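Local atomic coordinates of chitinase (Paenibacillus sp. FPU-7, PDB entry 5GZT), a protein that probably cleaves internal beta-1,4 linkages of chitin and chitodextrins at random, and carries two glycoside hydrolase family 18 domains. Residues A218-T223 with N358-V363; A250-Y255 with Y450-I455; A917-F922 with L939-A944. All coordinates share one frame; numbering follows the deposited sequence.

Interaction 1 of 3, residues A218-T223 with N358-V363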
ATOM      1  N   ALA B 218      -0.812  -3.538  13.752  1.00 42.10           N
ATOM      2  CA  ALA B 218      -1.862  -4.488  14.097  1.00 47.31           C
ATOM      3  C   ALA B 218      -2.072  -4.723  15.635  1.00 53.32           C
ATOM      4  O   ALA B 218      -2.736  -5.693  16.009  1.00 54.03           O
ATOM      5  CB  ALA B 218      -1.606  -5.809  13.400  1.00 48.26           C
ATOM      6  N   GLY B 219      -1.532  -3.843  16.488  1.00 53.77           N
ATOM      7  CA  GLY B 219      -1.679  -3.898  17.945  1.00 58.47           C
ATOM      8  C   GLY B 219      -0.726  -4.750  18.794  1.00 57.10           C
ATOM      9  O   GLY B 219      -0.809  -4.683  19.994  1.00 62.47           O
ATOM     10  N   LYS B 220       0.156  -5.569  18.221  1.00 66.88           N
ATOM     11  CA  LYS B 220       1.097  -6.370  19.051  1.00 67.34           C
ATOM     12  C   LYS B 220       2.048  -5.468  19.821  1.00 65.13           C
ATOM     13  O   LYS B 220       2.801  -4.706  19.217  1.00 58.86           O
ATOM     14  CB  LYS B 220       1.919  -7.380  18.243  1.00 74.10           C
ATOM     15  CG  LYS B 220       1.204  -8.689  17.901  1.00 81.33           C
ATOM     16  CD  LYS B 220       0.118  -8.539  16.837  1.00 91.99           C
ATOM     17  CE  LYS B 220       0.643  -7.993  15.499  1.00101.28           C
ATOM     18  NZ  LYS B 220       0.491  -8.921  14.345  1.00104.85           N
ATOM     19  N   GLN B 221       1.966  -5.543  21.157  1.00 69.25           N
ATOM     20  CA  GLN B 221       2.910  -4.892  22.097  1.00 71.75           C
ATOM     21  C   GLN B 221       4.210  -5.678  22.153  1.00 68.27           C
ATOM     22  O   GLN B 221       4.193  -6.905  22.188  1.00 64.42           O
ATOM     23  CB  GLN B 221       2.342  -4.878  23.521  1.00 73.02           C
ATOM     24  CG  GLN B 221       1.222  -3.888  23.738  1.00 76.87           C
ATOM     25  CD  GLN B 221       1.720  -2.473  23.869  1.00 81.35           C
ATOM     26  OE1 GLN B 221       2.905  -2.231  24.115  1.00 91.72           O
ATOM     27  NE2 GLN B 221       0.816  -1.518  23.706  1.00 82.16           N
ATOM     28  N   THR B 222       5.339  -4.994  22.203  1.00 63.91           N
ATOM     29  CA  THR B 222       6.612  -5.710  22.236  1.00 66.31           C
ATOM     30  C   THR B 222       7.640  -4.909  23.021  1.00 69.04           C
ATOM     31  O   THR B 222       7.663  -3.682  22.915  1.00 63.74           O
ATOM     32  CB  THR B 222       7.025  -6.034  20.798  1.00 71.24           C
ATOM     33  OG1 THR B 222       7.006  -7.449  20.602  1.00 77.67           O
ATOM     34  CG2 THR B 222       8.370  -5.504  20.431  1.00 73.02           C
ATOM     35  N   THR B 223       8.464  -5.591  23.831  1.00 75.22           N
ATOM     36  CA  THR B 223       9.358  -4.889  24.774  1.00 68.13           C
ATOM     37  C   THR B 223      10.823  -5.253  24.555  1.00 61.70           C
ATOM     38  O   THR B 223      11.166  -6.409  24.212  1.00 55.86           O
ATOM     39  CB  THR B 223       8.963  -5.092  26.263  1.00 68.65           C
ATOM     40  OG1 THR B 223       7.543  -5.094  26.422  1.00 61.74           O
ATOM     41  CG2 THR B 223       9.537  -3.957  27.103  1.00 69.21           C
ATOM     42  N   ASN B 358      -5.461 -11.566   4.641  1.00 42.65           N
ATOM     43  CA  ASN B 358      -4.323 -10.773   5.091  1.00 42.53           C
ATOM     44  C   ASN B 358      -4.743 -10.105   6.405  1.00 44.83           C
ATOM     45  O   ASN B 358      -5.397  -9.058   6.364  1.00 38.42           O
ATOM     46  CB  ASN B 358      -3.930  -9.720   4.035  1.00 41.05           C
ATOM     47  CG  ASN B 358      -2.768  -8.824   4.469  1.00 42.37           C
ATOM     48  OD1 ASN B 358      -2.248  -8.909   5.608  1.00 45.21           O
ATOM     49  ND2 ASN B 358      -2.375  -7.893   3.561  1.00 37.94           N
ATOM     50  N   PRO B 359      -4.389 -10.718   7.577  1.00 48.12           N
ATOM     51  CA  PRO B 359      -4.763 -10.156   8.901  1.00 45.45           C
ATOM     52  C   PRO B 359      -4.121  -8.804   9.192  1.00 44.88           C
ATOM     53  O   PRO B 359      -4.675  -8.051   9.974  1.00 48.57           O
ATOM     54  CB  PRO B 359      -4.271 -11.219   9.920  1.00 48.18           C
ATOM     55  CG  PRO B 359      -4.130 -12.485   9.126  1.00 50.33           C
ATOM     56  CD  PRO B 359      -3.783 -12.063   7.707  1.00 50.67           C
ATOM     57  N   ASN B 360      -2.994  -8.465   8.560  1.00 43.24           N
ATOM     58  CA  ASN B 360      -2.420  -7.115   8.731  1.00 42.42           C
ATOM     59  C   ASN B 360      -3.047  -6.008   7.937  1.00 38.35           C
ATOM     60  O   ASN B 360      -2.638  -4.835   8.078  1.00 40.86           O
ATOM     61  CB  ASN B 360      -0.948  -7.133   8.386  1.00 51.40           C
ATOM     62  CG  ASN B 360      -0.142  -7.726   9.493  1.00 55.58           C
ATOM     63  OD1 ASN B 360       0.142  -7.066  10.489  1.00 68.25           O
ATOM     64  ND2 ASN B 360       0.170  -8.974   9.362  1.00 53.18           N
ATOM     65  N   LEU B 361      -3.983  -6.369   7.057  1.00 36.33           N
ATOM     66  CA  LEU B 361      -4.581  -5.425   6.105  1.00 34.62           C
ATOM     67  C   LEU B 361      -5.303  -4.363   6.849  1.00 32.62           C
ATOM     68  O   LEU B 361      -6.097  -4.720   7.706  1.00 35.09           O
ATOM     69  CB  LEU B 361      -5.573  -6.139   5.184  1.00 32.68           C
ATOM     70  CG  LEU B 361      -6.406  -5.196   4.288  1.00 32.31           C
ATOM     71  CD1 LEU B 361      -5.473  -4.566   3.241  1.00 29.66           C
ATOM     72  CD2 LEU B 361      -7.540  -5.992   3.636  1.00 29.56           C
ATOM     73  N   LYS B 362      -5.000  -3.090   6.577  1.00 32.33           N
ATOM     74  CA  LYS B 362      -5.814  -1.946   6.998  1.00 33.63           C
ATOM     75  C   LYS B 362      -6.773  -1.486   5.889  1.00 36.62           C
ATOM     76  O   LYS B 362      -6.396  -1.457   4.705  1.00 34.39           O
ATOM     77  CB  LYS B 362      -4.955  -0.771   7.473  1.00 38.00           C
ATOM     78  CG  LYS B 362      -4.540  -0.959   8.934  1.00 45.90           C
ATOM     79  CD  LYS B 362      -3.454  -0.023   9.400  1.00 50.27           C
ATOM     80  CE  LYS B 362      -2.826  -0.568  10.700  1.00 51.34           C
ATOM     81  NZ  LYS B 362      -3.729  -0.430  11.868  1.00 52.93           N
ATOM     82  N   VAL B 363      -8.014  -1.159   6.267  1.00 34.60           N
ATOM     83  CA  VAL B 363      -8.982  -0.653   5.334  1.00 32.68           C
ATOM     84  C   VAL B 363      -9.385   0.707   5.752  1.00 32.26           C
ATOM     85  O   VAL B 363      -9.869   0.855   6.849  1.00 37.67           O
ATOM     86  CB  VAL B 363     -10.236  -1.547   5.230  1.00 32.00           C
ATOM     87  CG1 VAL B 363     -11.188  -0.985   4.174  1.00 33.71           C
ATOM     88  CG2 VAL B 363      -9.907  -3.010   4.904  1.00 32.42           C
TER
HETATM   89  O   HOH W   1       1.686  -5.591  12.715  1.00 46.17           O
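With chi1 of -77°, Asn360 holds CG anti to its carbonyl carbon and beside its backbone N, and chi2 of -79° turns the amide so that OD1 faces the methyl group of Ala218. Asn360 OD1 lies 3.6 Å from Ala218 CB, a van der Waals contact of the amide oxygen with a methyl group, and the direct touch across this small surface contact is nearly limited to it. Water 1 adds a polar link: it donates to Asn360 OD1 over 3.1 Å and weakly accepts from Ala218 N over 3.4 Å. Lys220, curled back along its chain, stops with NZ 4.3 Å from Asn360 OD1. The asparagine is presented by a type I turn from Asn358 to Leu361, closed by Leu361 N to Asn358 O at 3.1 Å and helped by a weak bond from Asn360 N to Asn358 OD1. A direct hydrogen bond between the same two regions runs from Lys362 NZ to the carbonyl O of Pro217. Residues 218-220, with Gly219 at positive phi, belong to the connection between antiparallel strands 210-215 and 221-225, while the 358-361 turn leads into barrel strand 362-368, which lies between parallel strands 303-312 and 403-407.

Interaction 2 of 3, residues A250-Y255 with Y450-I455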
ATOM      1  N   ALA B 250       4.815  -3.020   7.582  1.00 40.16           N
ATOM      2  CA  ALA B 250       4.749  -1.666   7.084  1.00 34.76           C
ATOM      3  C   ALA B 250       3.664  -0.889   7.797  1.00 34.68           C
ATOM      4  O   ALA B 250       2.613  -1.466   8.166  1.00 37.43           O
ATOM      5  CB  ALA B 250       4.488  -1.669   5.575  1.00 39.37           C
ATOM      6  N   GLY B 251       3.922   0.412   7.972  1.00 30.94           N
ATOM      7  CA  GLY B 251       2.925   1.375   8.422  1.00 34.83           C
ATOM      8  C   GLY B 251       3.384   2.129   9.670  1.00 38.79           C
ATOM      9  O   GLY B 251       4.585   2.383   9.848  1.00 39.00           O
ATOM     10  N   THR B 252       2.431   2.487  10.529  1.00 36.64           N
ATOM     11  CA  THR B 252       2.744   3.349  11.679  1.00 40.19           C
ATOM     12  C   THR B 252       2.989   2.522  12.973  1.00 39.37           C
ATOM     13  O   THR B 252       2.135   1.741  13.364  1.00 36.55           O
ATOM     14  CB  THR B 252       1.673   4.373  11.936  1.00 37.02           C
ATOM     15  OG1 THR B 252       1.538   5.210  10.794  1.00 35.71           O
ATOM     16  CG2 THR B 252       2.093   5.256  13.122  1.00 36.93           C
ATOM     17  N   TRP B 253       4.194   2.641  13.542  1.00 43.04           N
ATOM     18  CA  TRP B 253       4.552   2.013  14.848  1.00 45.15           C
ATOM     19  C   TRP B 253       4.489   3.052  15.954  1.00 40.49           C
ATOM     20  O   TRP B 253       4.836   4.198  15.761  1.00 41.43           O
ATOM     21  CB  TRP B 253       5.939   1.367  14.833  1.00 46.62           C
ATOM     22  CG  TRP B 253       5.928   0.134  14.037  1.00 43.21           C
ATOM     23  CD1 TRP B 253       5.732   0.065  12.693  1.00 40.94           C
ATOM     24  CD2 TRP B 253       6.082  -1.220  14.493  1.00 41.64           C
ATOM     25  NE1 TRP B 253       5.783  -1.240  12.281  1.00 41.92           N
ATOM     26  CE2 TRP B 253       5.994  -2.052  13.357  1.00 41.76           C
ATOM     27  CE3 TRP B 253       6.374  -1.805  15.726  1.00 41.28           C
ATOM     28  CZ2 TRP B 253       6.113  -3.447  13.422  1.00 47.58           C
ATOM     29  CZ3 TRP B 253       6.478  -3.210  15.803  1.00 43.96           C
ATOM     30  CH2 TRP B 253       6.347  -4.010  14.658  1.00 49.52           C
ATOM     31  N   LEU B 254       4.000   2.633  17.111  1.00 49.41           N
ATOM     32  CA  LEU B 254       4.008   3.483  18.313  1.00 49.60           C
ATOM     33  C   LEU B 254       5.110   2.959  19.225  1.00 47.91           C
ATOM     34  O   LEU B 254       5.270   1.743  19.399  1.00 52.30           O
ATOM     35  CB  LEU B 254       2.632   3.471  18.978  1.00 52.71           C
ATOM     36  CG  LEU B 254       1.443   3.930  18.101  1.00 49.44           C
ATOM     37  CD1 LEU B 254       0.122   3.681  18.821  1.00 50.56           C
ATOM     38  CD2 LEU B 254       1.549   5.399  17.720  1.00 49.42           C
ATOM     39  N   TYR B 255       5.918   3.862  19.756  1.00 54.72           N
ATOM     40  CA  TYR B 255       6.951   3.437  20.707  1.00 59.87           C
ATOM     41  C   TYR B 255       6.942   4.259  22.018  1.00 63.09           C
ATOM     42  O   TYR B 255       6.545   5.426  22.032  1.00 54.38           O
ATOM     43  CB  TYR B 255       8.344   3.445  20.054  1.00 56.27           C
ATOM     44  CG  TYR B 255       8.863   4.820  19.729  1.00 55.11           C
ATOM     45  CD1 TYR B 255       8.434   5.490  18.593  1.00 57.88           C
ATOM     46  CD2 TYR B 255       9.768   5.461  20.557  1.00 52.20           C
ATOM     47  CE1 TYR B 255       8.890   6.766  18.291  1.00 54.64           C
ATOM     48  CE2 TYR B 255      10.235   6.737  20.260  1.00 55.83           C
ATOM     49  CZ  TYR B 255       9.800   7.387  19.129  1.00 55.90           C
ATOM     50  OH  TYR B 255      10.242   8.658  18.834  1.00 53.18           O
ATOM     51  N   TYR B 450      -4.973   2.158  17.457  1.00 46.47           N
ATOM     52  CA  TYR B 450      -4.473   3.346  16.714  1.00 40.36           C
ATOM     53  C   TYR B 450      -5.126   3.516  15.316  1.00 35.54           C
ATOM     54  O   TYR B 450      -5.329   2.530  14.610  1.00 39.27           O
ATOM     55  CB  TYR B 450      -2.948   3.267  16.562  1.00 40.65           C
ATOM     56  CG  TYR B 450      -2.435   4.468  15.809  1.00 38.21           C
ATOM     57  CD1 TYR B 450      -2.391   5.735  16.423  1.00 34.69           C
ATOM     58  CD2 TYR B 450      -2.050   4.354  14.466  1.00 36.02           C
ATOM     59  CE1 TYR B 450      -1.938   6.870  15.749  1.00 33.65           C
ATOM     60  CE2 TYR B 450      -1.598   5.475  13.775  1.00 37.36           C
ATOM     61  CZ  TYR B 450      -1.537   6.729  14.379  1.00 35.10           C
ATOM     62  OH  TYR B 450      -1.135   7.853  13.609  1.00 31.62           O
ATOM     63  N   TYR B 451      -5.495   4.739  14.974  1.00 36.57           N
ATOM     64  CA  TYR B 451      -6.205   5.105  13.715  1.00 40.43           C
ATOM     65  C   TYR B 451      -5.304   6.010  12.870  1.00 40.27           C
ATOM     66  O   TYR B 451      -4.728   6.980  13.387  1.00 38.44           O
ATOM     67  CB  TYR B 451      -7.553   5.855  13.963  1.00 42.19           C
ATOM     68  CG  TYR B 451      -8.478   5.085  14.908  1.00 42.96           C
ATOM     69  CD1 TYR B 451      -8.842   3.776  14.612  1.00 44.65           C
ATOM     70  CD2 TYR B 451      -8.924   5.647  16.141  1.00 48.61           C
ATOM     71  CE1 TYR B 451      -9.640   3.037  15.482  1.00 49.07           C
ATOM     72  CE2 TYR B 451      -9.726   4.903  17.051  1.00 43.85           C
ATOM     73  CZ  TYR B 451     -10.073   3.600  16.718  1.00 47.79           C
ATOM     74  OH  TYR B 451     -10.863   2.804  17.507  1.00 41.58           O
ATOM     75  N   GLU B 452      -5.248   5.724  11.566  1.00 34.24           N
ATOM     76  CA  GLU B 452      -4.478   6.511  10.600  1.00 34.16           C
ATOM     77  C   GLU B 452      -5.268   7.700  10.086  1.00 31.13           C
ATOM     78  O   GLU B 452      -6.467   7.640   9.943  1.00 36.16           O
ATOM     79  CB  GLU B 452      -4.063   5.639   9.401  1.00 33.57           C
ATOM     80  CG  GLU B 452      -3.001   4.591   9.643  1.00 32.02           C
ATOM     81  CD  GLU B 452      -2.390   4.032   8.316  1.00 34.87           C
ATOM     82  OE1 GLU B 452      -3.062   4.137   7.269  1.00 34.09           O
ATOM     83  OE2 GLU B 452      -1.248   3.470   8.310  1.00 33.24           O
ATOM     84  N   LEU B 453      -4.585   8.786   9.814  1.00 30.06           N
ATOM     85  CA  LEU B 453      -5.151   9.898   9.089  1.00 30.80           C
ATOM     86  C   LEU B 453      -4.204  10.245   7.943  1.00 31.75           C
ATOM     87  O   LEU B 453      -2.984  10.402   8.145  1.00 36.75           O
ATOM     88  CB  LEU B 453      -5.300  11.119   9.963  1.00 30.19           C
ATOM     89  CG  LEU B 453      -5.973  12.295   9.297  1.00 32.09           C
ATOM     90  CD1 LEU B 453      -7.451  12.025   8.992  1.00 37.08           C
ATOM     91  CD2 LEU B 453      -5.839  13.505  10.172  1.00 36.55           C
ATOM     92  N   ALA B 454      -4.758  10.382   6.735  1.00 34.90           N
ATOM     93  CA  ALA B 454      -3.949  10.566   5.515  1.00 30.62           C
ATOM     94  C   ALA B 454      -4.707  11.396   4.541  1.00 32.04           C
ATOM     95  O   ALA B 454      -5.922  11.580   4.689  1.00 29.31           O
ATOM     96  CB  ALA B 454      -3.550   9.199   4.909  1.00 31.60           C
ATOM     97  N   ILE B 455      -3.998  11.971   3.585  1.00 28.71           N
ATOM     98  CA  ILE B 455      -4.621  12.630   2.478  1.00 30.26           C
ATOM     99  C   ILE B 455      -4.056  12.146   1.149  1.00 32.33           C
ATOM    100  O   ILE B 455      -2.942  11.596   1.111  1.00 31.40           O
ATOM    101  CB  ILE B 455      -4.465  14.165   2.530  1.00 30.79           C
ATOM    102  CG1 ILE B 455      -3.011  14.619   2.328  1.00 30.61           C
ATOM    103  CG2 ILE B 455      -5.064  14.664   3.846  1.00 32.50           C
ATOM    104  CD1 ILE B 455      -2.867  16.119   2.172  1.00 29.31           C
TER
HETATM  105  O   HOH W   2      -0.179   1.635   9.955  1.00 31.82           O
HETATM  106  O   HOH W   3       1.265   4.225   8.333  1.00 38.29           O
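The N-terminal end of the strands of the first family 18 barrel is met here by strand 251-261 of the preceding beta domain, with Tyr450, just ahead of barrel strand 452-457, as the main link. Its CG stands anti to the backbone N (chi1 180°), which swings the ring alongside strand 251-261, where Leu254 and Thr252 both meet it from the same side. Leu254 CD1 packs on Tyr450 CB at 3.8 Å, and Leu254 CD2 lies over the ring face, offset toward the rim. The Thr252 and Tyr450 side chains cross at about a right angle, with Thr252 CG2 3.8 Å from Tyr450 CE2, oblique to the ring. Two waters join Thr252 to the buried Glu452: water 2 accepts from Thr252 N at 2.8 Å and donates to Glu452 OE2, while water 3 donates to Thr252 OG1 (2.7 Å) and Glu452 OE2 (2.6 Å). His303 NE2 also hydrogen-bonds Glu452 OE2, and Tyr478 OH hydrogen-bonds OE1. Asp477 OD2 is hydrogen-bonded to both Tyr450 OH and Thr252 OG1, and Lys272 NZ to the phenol oxygen. Cutting this tyrosine back to an alanine would probably open a gap beside Leu254 and leave Asp477 and Lys272 without their shared partner. The contact thus fastens the beta domain to a family 18 TIM barrel.

Interaction 3 of 3, residues A917-F922 with L939-A944; sequences ALLKLF and LAIASA
Leu919 and Phe922, on helix 911-933, press against Leu939 and Ile941 of strand 938-943, the usual helix-on-strand layer of a TIM barrel, here in the second family 18 domain. The axes of the two short segments come within 9.9 Å, their N-to-C directions 151° apart, close to antiparallel. Packing is densest around Leu939, whose chi1 of 179° carries CG anti to its backbone N and up to the helix. There its CD2 sits 3.8 Å from Phe922 CB and 3.7 Å from the carbonyl O of Leu919. The two side chains of Phe922 and Leu939 cross at about a right angle, and Leu939 CD1 approaches the Phe922 ring obliquely. That ring itself leads on from the strand to Ala875 and Ala878 of helix 868-884 and to Ile890, so it packs between helices 868-884 and 911-933 and against strand 889-893. On the far side of the helix, Lys920 points away from the strand and is exposed to solvent, its chain extended, while partly exposed Leu921 turns from the strand to touch Arg871. Toward Ile941 the contact thins to one pair of methyls, Leu919 CD2 and Ile941 CG2, 4.0 Å apart.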
ATOM      1  N   ALA B 917      16.952 -43.996  -6.133  1.00 15.00           N
ATOM      2  CA  ALA B 917      17.811 -45.191  -6.415  1.00 14.51           C
ATOM      3  C   ALA B 917      16.983 -46.337  -6.946  1.00 13.55           C
ATOM      4  O   ALA B 917      17.441 -47.080  -7.840  1.00 17.03           O
ATOM      5  CB  ALA B 917      18.634 -45.598  -5.134  1.00 15.27           C
ATOM      6  N   LEU B 918      15.743 -46.430  -6.490  1.00 14.93           N
ATOM      7  CA  LEU B 918      14.803 -47.447  -6.984  1.00 15.39           C
ATOM      8  C   LEU B 918      14.487 -47.283  -8.480  1.00 15.33           C
ATOM      9  O   LEU B 918      14.561 -48.215  -9.242  1.00 15.19           O
ATOM     10  CB  LEU B 918      13.537 -47.455  -6.147  1.00 14.54           C
ATOM     11  CG  LEU B 918      12.569 -48.573  -6.515  1.00 13.81           C
ATOM     12  CD1 LEU B 918      13.026 -49.918  -6.029  1.00 15.14           C
ATOM     13  CD2 LEU B 918      11.237 -48.316  -5.876  1.00 15.61           C
ATOM     14  N   LEU B 919      14.152 -46.070  -8.869  1.00 14.76           N
ATOM     15  CA  LEU B 919      13.865 -45.722 -10.269  1.00 14.15           C
ATOM     16  C   LEU B 919      15.069 -45.894 -11.108  1.00 14.17           C
ATOM     17  O   LEU B 919      14.987 -46.433 -12.230  1.00 13.34           O
ATOM     18  CB  LEU B 919      13.301 -44.304 -10.363  1.00 13.23           C
ATOM     19  CG  LEU B 919      11.917 -44.192  -9.741  1.00 13.73           C
ATOM     20  CD1 LEU B 919      11.434 -42.757  -9.676  1.00 15.76           C
ATOM     21  CD2 LEU B 919      10.886 -45.073 -10.435  1.00 13.18           C
ATOM     22  N   LYS B 920      16.232 -45.466 -10.603  1.00 14.74           N
ATOM     23  CA  LYS B 920      17.458 -45.628 -11.365  1.00 15.83           C
ATOM     24  C   LYS B 920      17.694 -47.120 -11.676  1.00 14.85           C
ATOM     25  O   LYS B 920      18.118 -47.510 -12.793  1.00 13.49           O
ATOM     26  CB  LYS B 920      18.664 -45.081 -10.581  1.00 18.45           C
ATOM     27  CG  LYS B 920      19.999 -45.308 -11.226  1.00 21.31           C
ATOM     28  CD  LYS B 920      21.143 -44.827 -10.331  1.00 27.16           C
ATOM     29  CE  LYS B 920      22.418 -44.904 -11.171  1.00 30.08           C
ATOM     30  NZ  LYS B 920      23.391 -44.182 -10.322  1.00 36.38           N
ATOM     31  N   LEU B 921      17.493 -47.953 -10.668  1.00 15.90           N
ATOM     32  CA  LEU B 921      17.758 -49.421 -10.842  1.00 15.40           C
ATOM     33  C   LEU B 921      16.699 -50.003 -11.779  1.00 14.68           C
ATOM     34  O   LEU B 921      17.008 -50.807 -12.668  1.00 16.13           O
ATOM     35  CB  LEU B 921      17.759 -50.139  -9.510  1.00 15.64           C
ATOM     36  CG  LEU B 921      18.021 -51.649  -9.700  1.00 17.05           C
ATOM     37  CD1 LEU B 921      19.454 -51.819 -10.172  1.00 17.53           C
ATOM     38  CD2 LEU B 921      17.948 -52.335  -8.353  1.00 20.44           C
ATOM     39  N   PHE B 922      15.457 -49.637 -11.585  1.00 14.02           N
ATOM     40  CA  PHE B 922      14.376 -50.136 -12.492  1.00 14.48           C
ATOM     41  C   PHE B 922      14.671 -49.766 -13.970  1.00 14.16           C
ATOM     42  O   PHE B 922      14.528 -50.636 -14.870  1.00 11.39           O
ATOM     43  CB  PHE B 922      12.996 -49.629 -12.123  1.00 14.31           C
ATOM     44  CG  PHE B 922      12.213 -50.517 -11.164  1.00 14.83           C
ATOM     45  CD1 PHE B 922      12.617 -50.736  -9.881  1.00 15.20           C
ATOM     46  CD2 PHE B 922      11.039 -51.081 -11.571  1.00 15.21           C
ATOM     47  CE1 PHE B 922      11.893 -51.546  -9.074  1.00 17.83           C
ATOM     48  CE2 PHE B 922      10.299 -51.834 -10.757  1.00 15.53           C
ATOM     49  CZ  PHE B 922      10.709 -52.095  -9.509  1.00 16.17           C
ATOM     50  N   LEU B 939       9.048 -47.021 -18.294  1.00 11.48           N
ATOM     51  CA  LEU B 939       8.974 -46.860 -16.841  1.00 11.70           C
ATOM     52  C   LEU B 939       8.318 -45.510 -16.531  1.00 12.60           C
ATOM     53  O   LEU B 939       8.788 -44.487 -17.044  1.00 12.02           O
ATOM     54  CB  LEU B 939      10.371 -46.904 -16.241  1.00 11.34           C
ATOM     55  CG  LEU B 939      10.493 -46.725 -14.723  1.00 11.55           C
ATOM     56  CD1 LEU B 939       9.841 -47.909 -14.037  1.00 12.17           C
ATOM     57  CD2 LEU B 939      11.940 -46.660 -14.270  1.00 12.41           C
ATOM     58  N   ALA B 940       7.253 -45.486 -15.719  1.00 12.68           N
ATOM     59  CA  ALA B 940       6.606 -44.247 -15.382  1.00 12.34           C
ATOM     60  C   ALA B 940       6.266 -44.309 -13.902  1.00 13.31           C
ATOM     61  O   ALA B 940       6.437 -45.347 -13.293  1.00 12.26           O
ATOM     62  CB  ALA B 940       5.333 -44.110 -16.198  1.00 13.89           C
ATOM     63  N   ILE B 941       5.840 -43.192 -13.343  1.00 11.73           N
ATOM     64  CA  ILE B 941       5.220 -43.171 -12.040  1.00 13.91           C
ATOM     65  C   ILE B 941       3.961 -42.377 -12.098  1.00 15.25           C
ATOM     66  O   ILE B 941       3.719 -41.641 -13.084  1.00 14.58           O
ATOM     67  CB  ILE B 941       6.076 -42.479 -10.980  1.00 12.98           C
ATOM     68  CG1 ILE B 941       6.306 -40.977 -11.337  1.00 13.36           C
ATOM     69  CG2 ILE B 941       7.421 -43.148 -10.939  1.00 12.51           C
ATOM     70  CD1 ILE B 941       7.135 -40.281 -10.212  1.00 14.67           C
ATOM     71  N   ALA B 942       3.136 -42.583 -11.091  1.00 15.71           N
ATOM     72  CA  ALA B 942       2.063 -41.640 -10.746  1.00 17.42           C
ATOM     73  C   ALA B 942       2.541 -40.827  -9.617  1.00 17.25           C
ATOM     74  O   ALA B 942       3.138 -41.370  -8.714  1.00 17.96           O
ATOM     75  CB  ALA B 942       0.829 -42.344 -10.301  1.00 18.60           C
ATOM     76  N   SER B 943       2.253 -39.524  -9.637  1.00 17.67           N
ATOM     77  CA  SER B 943       2.764 -38.561  -8.681  1.00 15.12           C
ATOM     78  C   SER B 943       1.668 -37.597  -8.208  1.00 16.72           C
ATOM     79  O   SER B 943       0.587 -37.478  -8.816  1.00 18.87           O
ATOM     80  CB  SER B 943       3.967 -37.814  -9.280  1.00 17.87           C
ATOM     81  OG  SER B 943       3.601 -37.066 -10.438  1.00 17.20           O
ATOM     82  N   ALA B 944       1.914 -36.945  -7.079  1.00 16.70           N
ATOM     83  CA  ALA B 944       0.911 -36.162  -6.383  1.00 18.93           C
ATOM     84  C   ALA B 944       1.172 -34.644  -6.510  1.00 18.18           C
ATOM     85  O   ALA B 944       2.274 -34.181  -6.888  1.00 19.42           O
ATOM     86  CB  ALA B 944       0.776 -36.602  -4.921  1.00 16.89           C
TER

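From the N terminus, residues 218-223 and then 250-255 come first, in the beta domain ahead of the first barrel. Interaction 1 closes a loop of 134 residues at 358-363, and interaction 2 one of 194 at 450-455; as their segments alternate, the two loops cross. Their centres are 11 Å apart, and they touch where Lys362 CD lies 4.3 Å from Glu452 OE2. Together they tie the beta domain to two strands of the first barrel, 362-368 and 452-457. Interaction 3 follows in series, a short closure over 16 residues within the second barrel, its centre about 47 Å from that of interaction 1 and 55 Å from that of interaction 2.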